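Local coordinates for protein CbsA (Xanthomonas oryzae pv. oryzae, PDB 5XYH) that hydrolyses cellulose as a family 6 exoglucanase (1,4-beta-cellobiosidase) of a rice pathogen, probably releasing cellobiose from chain ends, at residues 269-272 with 273-276; 4-7 with 8-11; 414-417 with 418-422; 119-122 with 123-127. All coordinates share one frame; numbering follows the deposited sequence. Where two conformers were deposited one is given.

How the interactions relate
The four contacts are local ones, each between residues a few positions apart, and together they illustrate how short-range contacts shape the caps, turns and helix ends of a family 6 hydrolase. Along the chain the order is interaction 2, 4, 1, 3. Interaction 2 is a pair of turns leading into strand 12-13 of the central sheet. Interactions 4 and 1 lie on helices 113-131 and 271-284, each connecting two neighbouring parallel strands of that sheet; their centres are about 33 Å apart, on opposite sides of the chain's centre. Interaction 3 closes helix 411-419, about 37 Å from interaction 4 between centres. None touches another, so each shapes its own element separately.

Interaction 1. Residues 269-272 with 273-276; sequences FDES and TYAE
At the edge of the Y274 ring, near its plane, lies the carboxylate of E271, with OE1 of E271 3.8 Å from CD2 of Y274. The two side chains run alongside each other in the same direction, yet the carboxylate is turned 54° from the ring. E271 OE1 has its polar partner in the hydroxyl of T232, while the ring's own hydroxyl reaches the carbonyl of I194.

The second flat group is the carboxylate of D270, one oxygen of which takes two bonds from a single residue. D270 OD1 accepts from T273 N at 2.8 Å, nearly in line with its own C-O bond, and from T273 OG1 at 2.7 Å, on the syn side but 31° out of the carboxylate plane. A chi1 of 56°, which sets CG between backbone N and carbonyl carbon, folds the acid back over the first turn, where it can meet T273. Its other oxygen, OD2, is taken up by the amide of E242, so that both ends of the group are held. Behind the cap the regular ladder starts: Y274 N donates to D270 O at 3.1 Å and A275 N to E271 O at 2.9 Å. This is an aspartate N-cap, here opening helix 271-284 of the family 6 barrel, in the beta-alpha-beta crossover from strand 229-232 to strand 292-296.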
ATOM      1  N   PHE A 269      -8.098  14.378  -5.153  1.00 14.33           N
ATOM      2  CA  PHE A 269      -8.754  14.226  -3.862  1.00 14.64           C
ATOM      3  C   PHE A 269      -8.921  12.779  -3.439  1.00 14.67           C
ATOM      4  O   PHE A 269      -9.116  12.519  -2.243  1.00 13.88           O
ATOM      5  CB  PHE A 269     -10.160  14.849  -3.888  1.00 14.61           C
ATOM      6  CG  PHE A 269     -10.180  16.347  -4.036  1.00 14.91           C
ATOM      7  CD1 PHE A 269      -9.005  17.082  -4.106  1.00 15.12           C
ATOM      8  CD2 PHE A 269     -11.397  17.019  -4.104  1.00 15.11           C
ATOM      9  CE1 PHE A 269      -9.047  18.460  -4.250  1.00 15.69           C
ATOM     10  CE2 PHE A 269     -11.451  18.389  -4.242  1.00 15.67           C
ATOM     11  CZ  PHE A 269     -10.272  19.117  -4.314  1.00 16.60           C
ATOM     12  N   ASP A 270      -8.885  11.838  -4.383  1.00 14.15           N
ATOM     13  CA  ASP A 270      -9.162  10.445  -4.067  1.00 13.73           C
ATOM     14  C   ASP A 270      -8.351   9.534  -4.989  1.00 15.01           C
ATOM     15  O   ASP A 270      -7.713   9.981  -5.956  1.00 13.89           O
ATOM     16  CB  ASP A 270     -10.671  10.143  -4.140  1.00 14.53           C
ATOM     17  CG  ASP A 270     -11.298  10.498  -5.499  1.00 15.94           C
ATOM     18  OD1 ASP A 270     -10.738  10.133  -6.553  1.00 16.07           O
ATOM     19  OD2 ASP A 270     -12.378  11.123  -5.505  1.00 17.04           O
ATOM     20  N   GLU A 271      -8.375   8.236  -4.667  1.00 13.50           N
ATOM     21  CA  GLU A 271      -7.544   7.276  -5.387  1.00 13.96           C
ATOM     22  C   GLU A 271      -8.097   6.947  -6.767  1.00 14.34           C
ATOM     23  O   GLU A 271      -7.324   6.602  -7.670  1.00 14.15           O
ATOM     24  CB  GLU A 271      -7.376   6.003  -4.553  1.00 13.12           C
ATOM     25  CG  GLU A 271      -6.570   6.278  -3.259  1.00 12.94           C
ATOM     26  CD  GLU A 271      -5.218   6.899  -3.556  1.00 12.85           C
ATOM     27  OE1 GLU A 271      -4.339   6.187  -4.100  1.00 12.56           O
ATOM     28  OE2 GLU A 271      -5.022   8.094  -3.241  1.00 13.00           O
ATOM     29  N   SER A 272      -9.415   7.033  -6.954  0.57 14.63           N
ATOM     30  CA  SER A 272      -9.976   6.806  -8.283  0.57 15.08           C
ATOM     31  C   SER A 272      -9.487   7.863  -9.263  0.57 15.05           C
ATOM     32  O   SER A 272      -9.024   7.541 -10.361  0.57 15.68           O
ATOM     33  CB  SER A 272     -11.499   6.787  -8.220  0.57 15.39           C
ATOM     34  OG  SER A 272     -11.953   5.621  -7.558  0.57 15.55           O
ATOM     35  N   THR A 273      -9.570   9.138  -8.874  1.00 14.84           N
ATOM     36  CA  THR A 273      -9.039  10.201  -9.722  1.00 14.91           C
ATOM     37  C   THR A 273      -7.535  10.022  -9.954  1.00 15.85           C
ATOM     38  O   THR A 273      -7.051  10.166 -11.087  1.00 15.03           O
ATOM     39  CB  THR A 273      -9.337  11.569  -9.087  1.00 14.89           C
ATOM     40  OG1 THR A 273     -10.730  11.649  -8.741  1.00 17.08           O
ATOM     41  CG2 THR A 273      -8.977  12.715 -10.031  1.00 15.72           C
ATOM     42  N   TYR A 274      -6.791   9.664  -8.900  1.00 13.99           N
ATOM     43  CA  TYR A 274      -5.341   9.493  -9.011  1.00 14.75           C
ATOM     44  C   TYR A 274      -4.980   8.410 -10.032  1.00 14.67           C
ATOM     45  O   TYR A 274      -4.109   8.614 -10.891  1.00 14.53           O
ATOM     46  CB  TYR A 274      -4.756   9.167  -7.632  1.00 13.89           C
ATOM     47  CG  TYR A 274      -3.238   9.089  -7.577  1.00 14.12           C
ATOM     48  CD1 TYR A 274      -2.449  10.046  -8.204  1.00 14.15           C
ATOM     49  CD2 TYR A 274      -2.593   8.057  -6.889  1.00 13.53           C
ATOM     50  CE1 TYR A 274      -1.058   9.976  -8.165  1.00 15.25           C
ATOM     51  CE2 TYR A 274      -1.197   7.983  -6.825  1.00 13.34           C
ATOM     52  CZ  TYR A 274      -0.439   8.946  -7.469  1.00 13.95           C
ATOM     53  OH  TYR A 274       0.924   8.885  -7.427  1.00 13.46           O
ATOM     54  N   ALA A 275      -5.625   7.242  -9.940  1.00 14.16           N
ATOM     55  CA  ALA A 275      -5.295   6.142 -10.847  1.00 14.39           C
ATOM     56  C   ALA A 275      -5.569   6.513 -12.303  1.00 15.03           C
ATOM     57  O   ALA A 275      -4.812   6.132 -13.203  1.00 14.74           O
ATOM     58  CB  ALA A 275      -6.083   4.888 -10.464  1.00 13.58           C
ATOM     59  N   GLU A 276      -6.648   7.261 -12.554  1.00 15.40           N
ATOM     60  CA  GLU A 276      -6.984   7.641 -13.926  1.00 16.40           C
ATOM     61  C   GLU A 276      -6.004   8.669 -14.475  1.00 16.46           C
ATOM     62  O   GLU A 276      -5.587   8.586 -15.639  1.00 16.85           O
ATOM     63  CB  GLU A 276      -8.410   8.179 -13.985  1.00 17.43           C
ATOM     64  CG  GLU A 276      -8.881   8.609 -15.381  1.00 18.69           C
ATOM     65  CD  GLU A 276      -8.953   7.457 -16.411  1.00 20.12           C
ATOM     66  OE1 GLU A 276      -8.942   6.252 -16.026  1.00 20.65           O
ATOM     67  OE2 GLU A 276      -9.057   7.775 -17.627  1.00 22.44           O
TER

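Interaction 2. Residues 4-7 with 8-11; sequences VDNP and FVGA
The side-chain oxygen of N6 turns back on its own chain: N6 OD1 accepts from F8 N at 3.0 Å, the bond that defines an Asx turn. It overlaps a type I beta turn from N6 to V9, closed by V9 N donating to N6 O at 3.1 Å, so one asparagine supplies the acceptors of two overlapping turns, one from its side chain and one from its backbone. Neither donor comes in on a lone pair. F8 N stands 55° above the amide plane of N6, and V9 N lies 47° out of the plane of the N6 carbonyl.

The asparagine reaches this place because its CG is anti to the backbone N (chi1 176°), which swings the amide over the start of the turn. There it does more than accept a hydrogen bond. OD1 also lies at the edge of the F8 ring, in its plane, 3.4 Å from CD2 of F8. On the other end of the amide, N6 ND2 is 3.4 Å from CG2 of V9, and its hydrogen bond goes to the carbonyl of H355. P7 and F8 run side by side, CG of P7 3.9 Å from CD2 of F8. Both are buried against the central sheet, resting on V142, and P7 O is bonded by R140.

A type II turn from F8 to A11 follows directly, with A11 N donating to F8 O at 3.2 Å. G10 sits at a positive phi of this turn, and the methyl of A11 comes to lie 3.6 Å from the carbonyl oxygen of P7.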
ATOM      1  N   VAL A   4      -2.064 -14.143 -18.055  1.00 18.95           N
ATOM      2  CA  VAL A   4      -3.280 -13.478 -18.518  1.00 18.75           C
ATOM      3  C   VAL A   4      -3.160 -11.971 -18.320  1.00 18.68           C
ATOM      4  O   VAL A   4      -2.251 -11.493 -17.635  1.00 18.05           O
ATOM      5  CB  VAL A   4      -4.532 -14.030 -17.810  1.00 19.36           C
ATOM      6  CG1 VAL A   4      -4.736 -15.495 -18.158  1.00 19.58           C
ATOM      7  CG2 VAL A   4      -4.431 -13.839 -16.300  1.00 18.33           C
ATOM      8  N   ASP A   5      -4.072 -11.214 -18.929  1.00 18.32           N
ATOM      9  CA  ASP A   5      -3.986  -9.753 -18.869  1.00 19.90           C
ATOM     10  C   ASP A   5      -4.204  -9.237 -17.455  1.00 18.02           C
ATOM     11  O   ASP A   5      -3.476  -8.354 -16.983  1.00 18.91           O
ATOM     12  CB  ASP A   5      -5.003  -9.125 -19.819  1.00 20.52           C
ATOM     13  CG  ASP A   5      -4.629  -9.317 -21.273  1.00 23.16           C
ATOM     14  OD1 ASP A   5      -3.412  -9.419 -21.556  1.00 22.41           O
ATOM     15  OD2 ASP A   5      -5.549  -9.379 -22.120  1.00 26.18           O
ATOM     16  N   ASN A   6      -5.211  -9.764 -16.772  1.00 17.48           N
ATOM     17  CA  ASN A   6      -5.553  -9.344 -15.415  1.00 17.20           C
ATOM     18  C   ASN A   6      -5.670 -10.594 -14.556  1.00 16.71           C
ATOM     19  O   ASN A   6      -6.687 -11.311 -14.663  1.00 16.99           O
ATOM     20  CB  ASN A   6      -6.857  -8.549 -15.389  1.00 16.72           C
ATOM     21  CG  ASN A   6      -7.286  -8.175 -13.982  1.00 15.87           C
ATOM     22  OD1 ASN A   6      -6.580  -8.458 -13.015  1.00 16.97           O
ATOM     23  ND2 ASN A   6      -8.437  -7.537 -13.860  1.00 16.08           N
ATOM     24  N   PRO A   7      -4.697 -10.870 -13.676  1.00 16.09           N
ATOM     25  CA  PRO A   7      -4.713 -12.138 -12.926  1.00 16.05           C
ATOM     26  C   PRO A   7      -5.852 -12.248 -11.935  1.00 16.40           C
ATOM     27  O   PRO A   7      -6.087 -13.346 -11.410  1.00 16.25           O
ATOM     28  CB  PRO A   7      -3.366 -12.136 -12.198  1.00 15.84           C
ATOM     29  CG  PRO A   7      -3.095 -10.672 -11.973  1.00 15.71           C
ATOM     30  CD  PRO A   7      -3.642  -9.961 -13.196  1.00 15.12           C
ATOM     31  N   PHE A   8      -6.555 -11.156 -11.645  1.00 16.57           N
ATOM     32  CA  PHE A   8      -7.650 -11.237 -10.687  1.00 16.65           C
ATOM     33  C   PHE A   8      -8.937 -11.755 -11.307  1.00 17.50           C
ATOM     34  O   PHE A   8      -9.829 -12.187 -10.569  1.00 18.05           O
ATOM     35  CB  PHE A   8      -7.884  -9.862 -10.056  1.00 15.86           C
ATOM     36  CG  PHE A   8      -6.733  -9.403  -9.192  1.00 16.07           C
ATOM     37  CD1 PHE A   8      -6.700  -9.704  -7.843  1.00 15.40           C
ATOM     38  CD2 PHE A   8      -5.675  -8.708  -9.738  1.00 15.41           C
ATOM     39  CE1 PHE A   8      -5.650  -9.295  -7.053  1.00 14.82           C
ATOM     40  CE2 PHE A   8      -4.623  -8.295  -8.954  1.00 14.18           C
ATOM     41  CZ  PHE A   8      -4.606  -8.583  -7.617  1.00 14.57           C
ATOM     42  N   VAL A   9      -9.059 -11.726 -12.635  1.00 18.20           N
ATOM     43  CA  VAL A   9     -10.326 -12.060 -13.275  1.00 17.80           C
ATOM     44  C   VAL A   9     -10.630 -13.534 -13.049  1.00 18.42           C
ATOM     45  O   VAL A   9      -9.814 -14.406 -13.374  1.00 17.36           O
ATOM     46  CB  VAL A   9     -10.290 -11.736 -14.771  1.00 18.48           C
ATOM     47  CG1 VAL A   9     -11.526 -12.307 -15.446  1.00 18.54           C
ATOM     48  CG2 VAL A   9     -10.180 -10.234 -14.984  1.00 17.75           C
ATOM     49  N   GLY A  10     -11.802 -13.813 -12.480  1.00 18.70           N
ATOM     50  CA  GLY A  10     -12.222 -15.177 -12.234  1.00 18.98           C
ATOM     51  C   GLY A  10     -11.493 -15.908 -11.129  1.00 20.90           C
ATOM     52  O   GLY A  10     -11.722 -17.109 -10.948  1.00 20.54           O
ATOM     53  N   ALA A  11     -10.640 -15.229 -10.365  1.00 19.19           N
ATOM     54  CA  ALA A  11      -9.782 -15.891  -9.392  1.00 19.96           C
ATOM     55  C   ALA A  11     -10.247 -15.632  -7.966  1.00 18.88           C
ATOM     56  O   ALA A  11     -10.734 -14.544  -7.637  1.00 19.18           O
ATOM     57  CB  ALA A  11      -8.329 -15.419  -9.537  1.00 19.53           C
TER

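Interaction 3. Residues 414-417 with 418-422; sequences FVQL and VTNAY
F414 and V418, four residues apart, meet through their first torsions. In F414 a chi1 of -175° places CG opposite the backbone N and leans the ring along the helix toward V418. The branch of V418 that lies beside its own backbone N, CG2, then comes over one face of the ring. This is a CH-pi contact: V418 CG2 stands 4.0 Å from the centroid of the F414 ring, displaced toward the rim and only 17° off the normal.

One residue on, T419 has its hydroxyl beside the backbone N (chi1 -57°), and this returns OG1 to the preceding turn. V415 O therefore accepts twice, from T419 OG1 at 2.7 Å and from T419 N at 2.9 Å, the two donors arriving from opposite faces of the carbonyl plane. A threonine hydroxyl can thus be satisfied by the helix itself while the ordinary backbone bond is kept. The ladder runs on through V418 N to F414 O and N420 N to Q416 O, both 2.9 Å, and then ends: N420 leaves helical angles, and A421 N donates instead to V418 O at 3.2 Å. CG of Q416 comes within 4.1 Å of ND2 of N420, and the two amides are held by loop carbonyls, Q416 NE2 by Q337 and A340 and N420 ND2 by G339.

One side of this last turn of helix 411-419 packs on other helices: F414 on Y19, V23 and S26 of helix 17-27, V415 and V418 on helix 33-42; L417 and A421 lie instead on I342 of a loop.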
ATOM      1  N   PHE A 414      -7.815  -1.984  15.237  1.00 12.02           N
ATOM      2  CA  PHE A 414      -8.624  -2.961  14.522  1.00 12.14           C
ATOM      3  C   PHE A 414     -10.106  -2.740  14.787  1.00 12.34           C
ATOM      4  O   PHE A 414     -10.905  -2.631  13.852  1.00 11.27           O
ATOM      5  CB  PHE A 414      -8.229  -4.376  14.921  1.00 12.02           C
ATOM      6  CG  PHE A 414      -8.942  -5.436  14.141  1.00 12.32           C
ATOM      7  CD1 PHE A 414      -8.820  -5.493  12.759  1.00 12.81           C
ATOM      8  CD2 PHE A 414      -9.730  -6.383  14.786  1.00 12.32           C
ATOM      9  CE1 PHE A 414      -9.472  -6.488  12.017  1.00 13.39           C
ATOM     10  CE2 PHE A 414     -10.396  -7.379  14.050  1.00 13.41           C
ATOM     11  CZ  PHE A 414     -10.264  -7.429  12.670  1.00 13.67           C
ATOM     12  N   VAL A 415     -10.487  -2.690  16.068  1.00 12.79           N
ATOM     13  CA  VAL A 415     -11.875  -2.433  16.434  1.00 12.55           C
ATOM     14  C   VAL A 415     -12.376  -1.165  15.768  1.00 12.98           C
ATOM     15  O   VAL A 415     -13.490  -1.120  15.229  1.00 13.76           O
ATOM     16  CB  VAL A 415     -12.004  -2.345  17.963  1.00 13.33           C
ATOM     17  CG1 VAL A 415     -13.405  -1.838  18.348  1.00 13.39           C
ATOM     18  CG2 VAL A 415     -11.663  -3.702  18.603  1.00 13.14           C
ATOM     19  N   GLN A 416     -11.557  -0.112  15.784  1.00 12.54           N
ATOM     20  CA  GLN A 416     -11.941   1.141  15.144  1.00 12.11           C
ATOM     21  C   GLN A 416     -12.144   0.948  13.637  1.00 12.95           C
ATOM     22  O   GLN A 416     -13.157   1.377  13.074  1.00 11.58           O
ATOM     23  CB  GLN A 416     -10.880   2.213  15.434  1.00 12.56           C
ATOM     24  CG  GLN A 416     -10.996   3.476  14.593  1.00 13.16           C
ATOM     25  CD  GLN A 416      -9.651   4.212  14.423  1.00 13.83           C
ATOM     26  OE1 GLN A 416      -9.037   4.651  15.400  1.00 12.96           O
ATOM     27  NE2 GLN A 416      -9.197   4.334  13.178  1.00 13.49           N
ATOM     28  N   LEU A 417     -11.203   0.263  12.978  1.00 11.93           N
ATOM     29  CA  LEU A 417     -11.293   0.061  11.532  1.00 11.93           C
ATOM     30  C   LEU A 417     -12.548  -0.710  11.137  1.00 13.10           C
ATOM     31  O   LEU A 417     -13.198  -0.377  10.133  1.00 11.85           O
ATOM     32  CB  LEU A 417     -10.049  -0.667  11.033  1.00 11.61           C
ATOM     33  CG  LEU A 417      -8.788   0.197  10.966  1.00 11.59           C
ATOM     34  CD1 LEU A 417      -7.577  -0.714  10.811  1.00 11.00           C
ATOM     35  CD2 LEU A 417      -8.887   1.176   9.800  1.00 12.19           C
ATOM     36  N   VAL A 418     -12.893  -1.758  11.894  1.00 12.35           N
ATOM     37  CA  VAL A 418     -14.102  -2.530  11.602  1.00 13.04           C
ATOM     38  C   VAL A 418     -15.350  -1.688  11.842  1.00 14.11           C
ATOM     39  O   VAL A 418     -16.271  -1.661  11.013  1.00 13.72           O
ATOM     40  CB  VAL A 418     -14.128  -3.813  12.449  1.00 14.14           C
ATOM     41  CG1 VAL A 418     -15.463  -4.523  12.314  1.00 14.82           C
ATOM     42  CG2 VAL A 418     -12.993  -4.715  12.043  1.00 13.10           C
ATOM     43  N   THR A 419     -15.397  -0.993  12.985  1.00 13.71           N
ATOM     44  CA  THR A 419     -16.546  -0.163  13.328  1.00 14.25           C
ATOM     45  C   THR A 419     -16.801   0.902  12.272  1.00 13.43           C
ATOM     46  O   THR A 419     -17.954   1.235  11.974  1.00 13.34           O
ATOM     47  CB  THR A 419     -16.310   0.481  14.697  1.00 14.76           C
ATOM     48  OG1 THR A 419     -16.069  -0.549  15.658  1.00 14.41           O
ATOM     49  CG2 THR A 419     -17.505   1.323  15.140  1.00 14.56           C
ATOM     50  N   ASN A 420     -15.735   1.450  11.692  1.00 13.17           N
ATOM     51  CA  ASN A 420     -15.851   2.575  10.779  1.00 13.48           C
ATOM     52  C   ASN A 420     -15.789   2.139   9.317  1.00 14.13           C
ATOM     53  O   ASN A 420     -15.489   2.957   8.437  1.00 14.56           O
ATOM     54  CB  ASN A 420     -14.769   3.607  11.094  1.00 13.82           C
ATOM     55  CG  ASN A 420     -15.039   4.358  12.378  1.00 14.58           C
ATOM     56  OD1 ASN A 420     -16.045   4.126  13.053  1.00 15.26           O
ATOM     57  ND2 ASN A 420     -14.138   5.271  12.727  1.00 14.88           N
ATOM     58  N   ALA A 421     -16.090   0.873   9.039  1.00 13.30           N
ATOM     59  CA  ALA A 421     -15.939   0.353   7.693  1.00 14.23           C
ATOM     60  C   ALA A 421     -16.909   1.041   6.742  1.00 14.82           C
ATOM     61  O   ALA A 421     -18.040   1.373   7.110  1.00 13.87           O
ATOM     62  CB  ALA A 421     -16.169  -1.157   7.684  1.00 14.37           C
ATOM     63  N   TYR A 422     -16.448   1.285   5.527  1.00 14.20           N
ATOM     64  CA  TYR A 422     -17.326   1.782   4.480  1.00 15.29           C
ATOM     65  C   TYR A 422     -16.906   1.156   3.159  1.00 15.31           C
ATOM     66  O   TYR A 422     -15.798   1.419   2.675  1.00 13.94           O
ATOM     67  CB  TYR A 422     -17.305   3.305   4.374  1.00 14.55           C
ATOM     68  CG  TYR A 422     -18.326   3.820   3.378  1.00 16.41           C
ATOM     69  CD1 TYR A 422     -19.636   4.098   3.767  1.00 16.70           C
ATOM     70  CD2 TYR A 422     -17.990   4.002   2.041  1.00 16.97           C
ATOM     71  CE1 TYR A 422     -20.569   4.550   2.846  1.00 18.45           C
ATOM     72  CE2 TYR A 422     -18.922   4.454   1.111  1.00 17.37           C
ATOM     73  CZ  TYR A 422     -20.204   4.735   1.522  1.00 18.69           C
ATOM     74  OH  TYR A 422     -21.126   5.191   0.596  1.00 21.17           O
TER

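Interaction 4. Residues 119-122 with 123-127; sequences YKTE and YIDVI
The ring of Y119 touches two side chains of the following turn. Over one face comes CG1 of I124, 3.9 Å from the Y119 centroid and 3.5 Å from Y119 CE2, a CH-pi contact displaced toward the rim. Beside it is the ring of Y123, with Y119 CE1 3.6 Å from Y123 CD2; the planes are 26° apart, but the rings are slid so far past each other that they barely overlap. CD1 of I127 covers one face of the Y123 ring.

The backbone underneath explains why residue i+5 can take part. I124 N donates to Y119 O at 2.9 Å along an almost straight line (176°), whereas the usual i+4 bond, from Y123 N to Y119 O, is weak at 3.5 Å. D125 N likewise skips a residue and reaches K120 O at 2.9 Å. D125 OD2 accepts from a water that is also hydrogen-bonded to T121 OG1, bridging the two side chains; OD1 is bonded by Y177, and T121 OG1 by Q117.

Farther out, the phenols are fixed at their ends: Y119 OH by the carboxylate of E146, and Y123 OH by the carbonyl of L51 and the amide of Y93. Both rings and I124 rest on I92 of strand 86-92. The arrangement is a pi-type turn, a pi-bulge, within helix 113-131, which forms the beta-alpha-beta crossover between strands 86-92 and 140-145 of the family 6 barrel.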
ATOM      1  N   TYR A 119      20.507  -7.533  -1.339  1.00 14.43           N
ATOM      2  CA  TYR A 119      19.141  -7.493  -1.859  1.00 14.13           C
ATOM      3  C   TYR A 119      18.965  -8.482  -3.011  1.00 14.45           C
ATOM      4  O   TYR A 119      17.978  -9.230  -3.063  1.00 13.40           O
ATOM      5  CB  TYR A 119      18.814  -6.067  -2.314  1.00 14.17           C
ATOM      6  CG  TYR A 119      17.414  -5.874  -2.854  1.00 13.62           C
ATOM      7  CD1 TYR A 119      16.331  -5.799  -1.997  1.00 13.32           C
ATOM      8  CD2 TYR A 119      17.188  -5.713  -4.224  1.00 14.16           C
ATOM      9  CE1 TYR A 119      15.049  -5.605  -2.474  1.00 12.51           C
ATOM     10  CE2 TYR A 119      15.905  -5.520  -4.718  1.00 13.03           C
ATOM     11  CZ  TYR A 119      14.843  -5.458  -3.829  1.00 12.96           C
ATOM     12  OH  TYR A 119      13.568  -5.261  -4.286  1.00 12.64           O
ATOM     13  N   LYS A 120      19.925  -8.492  -3.944  1.00 14.06           N
ATOM     14  CA  LYS A 120      19.852  -9.397  -5.090  1.00 14.83           C
ATOM     15  C   LYS A 120      19.943 -10.857  -4.659  1.00 15.15           C
ATOM     16  O   LYS A 120      19.116 -11.681  -5.062  1.00 15.17           O
ATOM     17  CB  LYS A 120      20.964  -9.077  -6.093  1.00 15.28           C
ATOM     18  CG  LYS A 120      20.852  -7.726  -6.779  1.00 15.51           C
ATOM     19  CD  LYS A 120      22.071  -7.465  -7.661  1.00 17.73           C
ATOM     20  CE  LYS A 120      21.900  -6.199  -8.495  1.00 16.56           C
ATOM     21  NZ  LYS A 120      23.137  -5.902  -9.283  1.00 16.97           N
ATOM     22  N   THR A 121      20.949 -11.198  -3.849  1.00 14.82           N
ATOM     23  CA  THR A 121      21.277 -12.603  -3.599  1.00 15.60           C
ATOM     24  C   THR A 121      20.442 -13.207  -2.468  1.00 15.77           C
ATOM     25  O   THR A 121      19.877 -14.293  -2.630  1.00 16.72           O
ATOM     26  CB  THR A 121      22.783 -12.746  -3.304  1.00 16.55           C
ATOM     27  OG1 THR A 121      23.535 -12.245  -4.415  1.00 17.44           O
ATOM     28  CG2 THR A 121      23.171 -14.198  -3.079  1.00 16.42           C
ATOM     29  N   GLU A 122      20.345 -12.529  -1.320  1.00 16.02           N
ATOM     30  CA  GLU A 122      19.674 -13.128  -0.168  1.00 15.47           C
ATOM     31  C   GLU A 122      18.172 -12.866  -0.127  1.00 15.67           C
ATOM     32  O   GLU A 122      17.463 -13.523   0.647  1.00 14.63           O
ATOM     33  CB  GLU A 122      20.289 -12.619   1.135  1.00 16.62           C
ATOM     34  CG  GLU A 122      21.750 -12.938   1.326  1.00 17.37           C
ATOM     35  CD  GLU A 122      22.346 -12.175   2.500  1.00 17.70           C
ATOM     36  OE1 GLU A 122      21.795 -12.257   3.620  1.00 20.10           O
ATOM     37  OE2 GLU A 122      23.348 -11.466   2.302  1.00 18.72           O
ATOM     38  N   TYR A 123      17.673 -11.920  -0.921  1.00 14.32           N
ATOM     39  CA  TYR A 123      16.259 -11.565  -0.900  1.00 14.35           C
ATOM     40  C   TYR A 123      15.602 -11.910  -2.235  1.00 14.32           C
ATOM     41  O   TYR A 123      14.857 -12.887  -2.309  1.00 13.79           O
ATOM     42  CB  TYR A 123      16.104 -10.080  -0.528  1.00 13.55           C
ATOM     43  CG  TYR A 123      14.672  -9.627  -0.416  1.00 12.86           C
ATOM     44  CD1 TYR A 123      13.895  -9.975   0.681  1.00 12.42           C
ATOM     45  CD2 TYR A 123      14.093  -8.858  -1.419  1.00 12.89           C
ATOM     46  CE1 TYR A 123      12.584  -9.576   0.781  1.00 12.58           C
ATOM     47  CE2 TYR A 123      12.781  -8.463  -1.338  1.00 12.38           C
ATOM     48  CZ  TYR A 123      12.027  -8.829  -0.239  1.00 12.50           C
ATOM     49  OH  TYR A 123      10.719  -8.435  -0.156  1.00 12.97           O
ATOM     50  N   ILE A 124      15.895 -11.172  -3.312  1.00 14.01           N
ATOM     51  CA  ILE A 124      15.193 -11.382  -4.586  1.00 13.75           C
ATOM     52  C   ILE A 124      15.449 -12.788  -5.137  1.00 14.80           C
ATOM     53  O   ILE A 124      14.516 -13.477  -5.577  1.00 13.62           O
ATOM     54  CB  ILE A 124      15.586 -10.310  -5.618  1.00 14.29           C
ATOM     55  CG1 ILE A 124      15.101  -8.904  -5.202  1.00 13.35           C
ATOM     56  CG2 ILE A 124      14.997 -10.678  -6.968  1.00 13.55           C
ATOM     57  CD1 ILE A 124      13.595  -8.790  -4.988  1.00 12.79           C
ATOM     58  N   ASP A 125      16.715 -13.227  -5.158  1.00 14.67           N
ATOM     59  CA  ASP A 125      17.013 -14.539  -5.735  1.00 15.69           C
ATOM     60  C   ASP A 125      16.286 -15.661  -4.986  1.00 15.83           C
ATOM     61  O   ASP A 125      15.755 -16.589  -5.609  1.00 15.50           O
ATOM     62  CB  ASP A 125      18.525 -14.786  -5.747  1.00 16.04           C
ATOM     63  CG  ASP A 125      19.247 -14.056  -6.892  1.00 16.61           C
ATOM     64  OD1 ASP A 125      18.592 -13.382  -7.718  1.00 16.90           O
ATOM     65  OD2 ASP A 125      20.489 -14.144  -6.948  1.00 18.19           O
ATOM     66  N   VAL A 126      16.235 -15.578  -3.650  1.00 15.49           N
ATOM     67  CA  VAL A 126      15.590 -16.617  -2.850  1.00 16.06           C
ATOM     68  C   VAL A 126      14.086 -16.614  -3.088  1.00 16.33           C
ATOM     69  O   VAL A 126      13.468 -17.676  -3.253  1.00 16.66           O
ATOM     70  CB  VAL A 126      15.933 -16.435  -1.359  1.00 16.70           C
ATOM     71  CG1 VAL A 126      15.104 -17.362  -0.491  1.00 16.62           C
ATOM     72  CG2 VAL A 126      17.430 -16.686  -1.121  1.00 16.39           C
ATOM     73  N   ILE A 127      13.473 -15.425  -3.137  1.00 15.10           N
ATOM     74  CA  ILE A 127      12.047 -15.329  -3.461  1.00 14.80           C
ATOM     75  C   ILE A 127      11.772 -15.898  -4.845  1.00 15.64           C
ATOM     76  O   ILE A 127      10.835 -16.687  -5.037  1.00 16.03           O
ATOM     77  CB  ILE A 127      11.567 -13.872  -3.364  1.00 14.12           C
ATOM     78  CG1 ILE A 127      11.689 -13.384  -1.916  1.00 13.36           C
ATOM     79  CG2 ILE A 127      10.128 -13.752  -3.868  1.00 13.48           C
ATOM     80  CD1 ILE A 127      11.518 -11.924  -1.765  1.00 13.35           C
TER
HETATM   81  O   HOH W   1      22.856 -12.692  -6.738  1.00 19.77           O